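Local coordinates for protein ABC-type metal ion transport system, periplasmic component (Vibrio vulnificus, PDB 3K2D) that binds methionine and is probably the substrate-binding lipoprotein of an ABC transporter, and also activates Toll-like receptor 2, at residues G128-R133 and R143-N148. The protein carries 4 engineered substitutions. Sequence-based numbering, arbitrary orientation.
Sequences GLIKLR and RDIVEN
Arg-133 reaches across to Asp-144, where NE lies 2.9 Å from OD1 in a salt bridge. The carboxylate oxygen sits at the edge of the guanidinium, in its plane, whereas NE comes in from above the carboxylate plane; the two groups are turned 54° against each other. The same two residues are tied by their backbones, Arg-133 N donating to Asp-144 O at 3.0 Å, while Asp-144 OD2 takes the N-H of Thr-141. Two residues further in, the two short antiparallel strands form a classic beta bulge, in which Val-146 and Glu-147 together lie opposite the single residue Lys-131, whose O accepts a good bond from Val-146 N at 2.8 Å and a weak one from Glu-147 N. Lys-131 N returns a bond to Glu-147 O. The hairpin of this NlpA-type binding protein packs on helix 114-126, which also carries Asn-116 and Arg-119 of the methionine pocket; Leu-132 rests on Leu-122 and Ile-130 on Leu-124. On that side Ile-145 CG1 touches both Leu-132 CD2 and Ile-130 CD1, at 4.0 and 4.1 Å, the two isoleucine side chains crossing at about a right angle. On the other face Lys-131 and Glu-147 meet at their CB atoms, 3.5 Å apart. Lys-131 CG, anti to the backbone N (chi1 -170°), comes beside Val-146 CG2, and the two side chains cross obliquely; the lysine chain then bends at chi4, with a weak bond from NZ to Leu-132 O. At the far end a water donates to both Leu-129 O and Asn-148 OD1, the latter also accepting from Ile-152 N.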
ATOM      1  N   GLY A 128      -6.301 -20.378   7.221  1.00 24.42           N
ATOM      2  CA  GLY A 128      -6.663 -21.335   8.244  1.00 23.88           C
ATOM      3  C   GLY A 128      -5.720 -21.302   9.431  1.00 24.70           C
ATOM      4  O   GLY A 128      -5.741 -22.212  10.259  1.00 26.66           O
ATOM      5  N   LEU A 129      -4.892 -20.267   9.521  1.00 23.99           N
ATOM      6  CA  LEU A 129      -3.948 -20.156  10.628  1.00 24.12           C
ATOM      7  C   LEU A 129      -4.651 -19.680  11.885  1.00 23.97           C
ATOM      8  O   LEU A 129      -4.231 -19.983  12.997  1.00 24.07           O
ATOM      9  CB  LEU A 129      -2.824 -19.182  10.278  1.00 25.47           C
ATOM     10  CG  LEU A 129      -1.825 -19.648   9.223  1.00 28.15           C
ATOM     11  CD1 LEU A 129      -0.919 -18.489   8.853  1.00 28.55           C
ATOM     12  CD2 LEU A 129      -1.005 -20.825   9.762  1.00 28.51           C
ATOM     13  N   ILE A 130      -5.724 -18.922  11.702  1.00 24.07           N
ATOM     14  CA  ILE A 130      -6.494 -18.404  12.829  1.00 23.13           C
ATOM     15  C   ILE A 130      -7.934 -18.193  12.405  1.00 23.19           C
ATOM     16  O   ILE A 130      -8.255 -18.229  11.219  1.00 23.30           O
ATOM     17  CB  ILE A 130      -5.973 -17.038  13.309  1.00 22.37           C
ATOM     18  CG1 ILE A 130      -6.143 -16.007  12.192  1.00 22.15           C
ATOM     19  CG2 ILE A 130      -4.525 -17.145  13.737  1.00 20.17           C
ATOM     20  CD1 ILE A 130      -6.562 -14.646  12.683  1.00 23.46           C
ATOM     21  N   LYS A 131      -8.804 -17.977  13.378  1.00 23.94           N
ATOM     22  CA  LYS A 131     -10.197 -17.718  13.074  1.00 26.25           C
ATOM     23  C   LYS A 131     -10.580 -16.435  13.807  1.00 26.44           C
ATOM     24  O   LYS A 131     -10.139 -16.213  14.938  1.00 27.03           O
ATOM     25  CB  LYS A 131     -11.080 -18.887  13.520  1.00 28.53           C
ATOM     26  CG  LYS A 131     -12.500 -18.756  13.009  1.00 34.11           C
ATOM     27  CD  LYS A 131     -13.416 -19.882  13.458  1.00 38.01           C
ATOM     28  CE  LYS A 131     -14.867 -19.585  13.031  1.00 40.45           C
ATOM     29  NZ  LYS A 131     -15.375 -18.267  13.562  1.00 40.08           N
ATOM     30  N   LEU A 132     -11.369 -15.582  13.154  1.00 25.34           N
ATOM     31  CA  LEU A 132     -11.803 -14.314  13.751  1.00 24.95           C
ATOM     32  C   LEU A 132     -13.292 -14.360  14.067  1.00 25.97           C
ATOM     33  O   LEU A 132     -14.029 -15.138  13.466  1.00 26.95           O
ATOM     34  CB  LEU A 132     -11.521 -13.161  12.792  1.00 21.26           C
ATOM     35  CG  LEU A 132     -10.040 -12.991  12.454  1.00 23.13           C
ATOM     36  CD1 LEU A 132      -9.884 -12.127  11.214  1.00 22.55           C
ATOM     37  CD2 LEU A 132      -9.308 -12.380  13.646  1.00 21.84           C
ATOM     38  N   ARG A 133     -13.739 -13.531  15.002  1.00 26.72           N
ATOM     39  CA  ARG A 133     -15.148 -13.512  15.355  1.00 28.92           C
ATOM     40  C   ARG A 133     -16.000 -13.238  14.123  1.00 30.13           C
ATOM     41  O   ARG A 133     -15.563 -12.598  13.183  1.00 30.30           O
ATOM     42  CB  ARG A 133     -15.426 -12.472  16.443  1.00 29.48           C
ATOM     43  CG  ARG A 133     -15.364 -11.025  16.017  1.00 29.41           C
ATOM     44  CD  ARG A 133     -15.421 -10.147  17.253  1.00 32.62           C
ATOM     45  NE  ARG A 133     -15.525  -8.728  16.931  1.00 36.86           N
ATOM     46  CZ  ARG A 133     -16.629  -8.141  16.483  1.00 38.34           C
ATOM     47  NH1 ARG A 133     -17.734  -8.852  16.306  1.00 41.49           N
ATOM     48  NH2 ARG A 133     -16.629  -6.844  16.209  1.00 38.68           N
ATOM     49  N   ARG A 143      -7.634  -8.923  19.535  1.00 19.44           N
ATOM     50  CA  ARG A 143      -8.724  -9.150  20.467  1.00 20.26           C
ATOM     51  C   ARG A 143      -9.855  -9.865  19.759  1.00 19.01           C
ATOM     52  O   ARG A 143     -10.740 -10.407  20.410  1.00 20.17           O
ATOM     53  CB  ARG A 143      -9.245  -7.833  21.062  1.00 20.62           C
ATOM     54  CG  ARG A 143      -8.309  -7.197  22.078  1.00 22.56           C
ATOM     55  CD  ARG A 143      -8.968  -6.016  22.779  1.00 26.39           C
ATOM     56  NE  ARG A 143      -9.414  -4.997  21.831  1.00 28.61           N
ATOM     57  CZ  ARG A 143      -8.606  -4.137  21.219  1.00 31.13           C
ATOM     58  NH1 ARG A 143      -7.297  -4.161  21.461  1.00 29.71           N
ATOM     59  NH2 ARG A 143      -9.105  -3.267  20.346  1.00 30.34           N
ATOM     60  N   ASP A 144      -9.819  -9.887  18.428  1.00 17.67           N
ATOM     61  CA  ASP A 144     -10.878 -10.552  17.666  1.00 16.93           C
ATOM     62  C   ASP A 144     -10.618 -12.017  17.329  1.00 16.21           C
ATOM     63  O   ASP A 144     -11.476 -12.681  16.734  1.00 17.23           O
ATOM     64  CB  ASP A 144     -11.172  -9.787  16.375  1.00 15.18           C
ATOM     65  CG  ASP A 144     -11.684  -8.396  16.639  1.00 14.97           C
ATOM     66  OD1 ASP A 144     -12.661  -8.274  17.399  1.00 14.66           O
ATOM     67  OD2 ASP A 144     -11.113  -7.425  16.100  1.00 16.44           O
ATOM     68  N   ILE A 145      -9.452 -12.528  17.715  1.00 13.44           N
ATOM     69  CA  ILE A 145      -9.119 -13.918  17.425  1.00 14.23           C
ATOM     70  C   ILE A 145      -9.912 -14.896  18.299  1.00 15.59           C
ATOM     71  O   ILE A 145      -9.912 -14.791  19.520  1.00 16.93           O
ATOM     72  CB  ILE A 145      -7.608 -14.163  17.620  1.00 13.14           C
ATOM     73  CG1 ILE A 145      -6.825 -13.353  16.583  1.00 10.63           C
ATOM     74  CG2 ILE A 145      -7.304 -15.661  17.516  1.00 12.52           C
ATOM     75  CD1 ILE A 145      -5.364 -13.160  16.928  1.00  9.50           C
ATOM     76  N   VAL A 146     -10.587 -15.851  17.679  1.00 15.97           N
ATOM     77  CA  VAL A 146     -11.366 -16.807  18.465  1.00 18.51           C
ATOM     78  C   VAL A 146     -10.829 -18.222  18.357  1.00 18.99           C
ATOM     79  O   VAL A 146     -11.379 -19.143  18.949  1.00 19.35           O
ATOM     80  CB  VAL A 146     -12.872 -16.819  18.053  1.00 17.42           C
ATOM     81  CG1 VAL A 146     -13.447 -15.429  18.189  1.00 18.51           C
ATOM     82  CG2 VAL A 146     -13.038 -17.345  16.626  1.00 14.83           C
ATOM     83  N   GLU A 147      -9.761 -18.389  17.588  1.00 21.01           N
ATOM     84  CA  GLU A 147      -9.153 -19.697  17.414  1.00 22.43           C
ATOM     85  C   GLU A 147      -7.738 -19.510  16.892  1.00 22.42           C
ATOM     86  O   GLU A 147      -7.506 -18.748  15.950  1.00 22.50           O
ATOM     87  CB  GLU A 147      -9.981 -20.548  16.455  1.00 24.63           C
ATOM     88  CG  GLU A 147      -9.827 -22.037  16.724  1.00 31.57           C
ATOM     89  CD  GLU A 147     -10.676 -22.914  15.815  1.00 34.72           C
ATOM     90  OE1 GLU A 147     -11.925 -22.786  15.836  1.00 37.14           O
ATOM     91  OE2 GLU A 147     -10.084 -23.739  15.083  1.00 36.28           O
ATOM     92  N   ASN A 148      -6.797 -20.206  17.525  1.00 22.22           N
ATOM     93  CA  ASN A 148      -5.379 -20.118  17.193  1.00 20.94           C
ATOM     94  C   ASN A 148      -4.747 -21.489  17.431  1.00 22.18           C
ATOM     95  O   ASN A 148      -3.980 -21.680  18.373  1.00 22.18           O
ATOM     96  CB  ASN A 148      -4.727 -19.068  18.098  1.00 19.16           C
ATOM     97  CG  ASN A 148      -3.268 -18.840  17.784  1.00 19.82           C
ATOM     98  OD1 ASN A 148      -2.720 -19.408  16.834  1.00 20.16           O
ATOM     99  ND2 ASN A 148      -2.625 -17.993  18.580  1.00 18.35           N
TER
HETATM  100  O   HOH W   1      -2.601 -21.258  14.592  1.00 11.81           O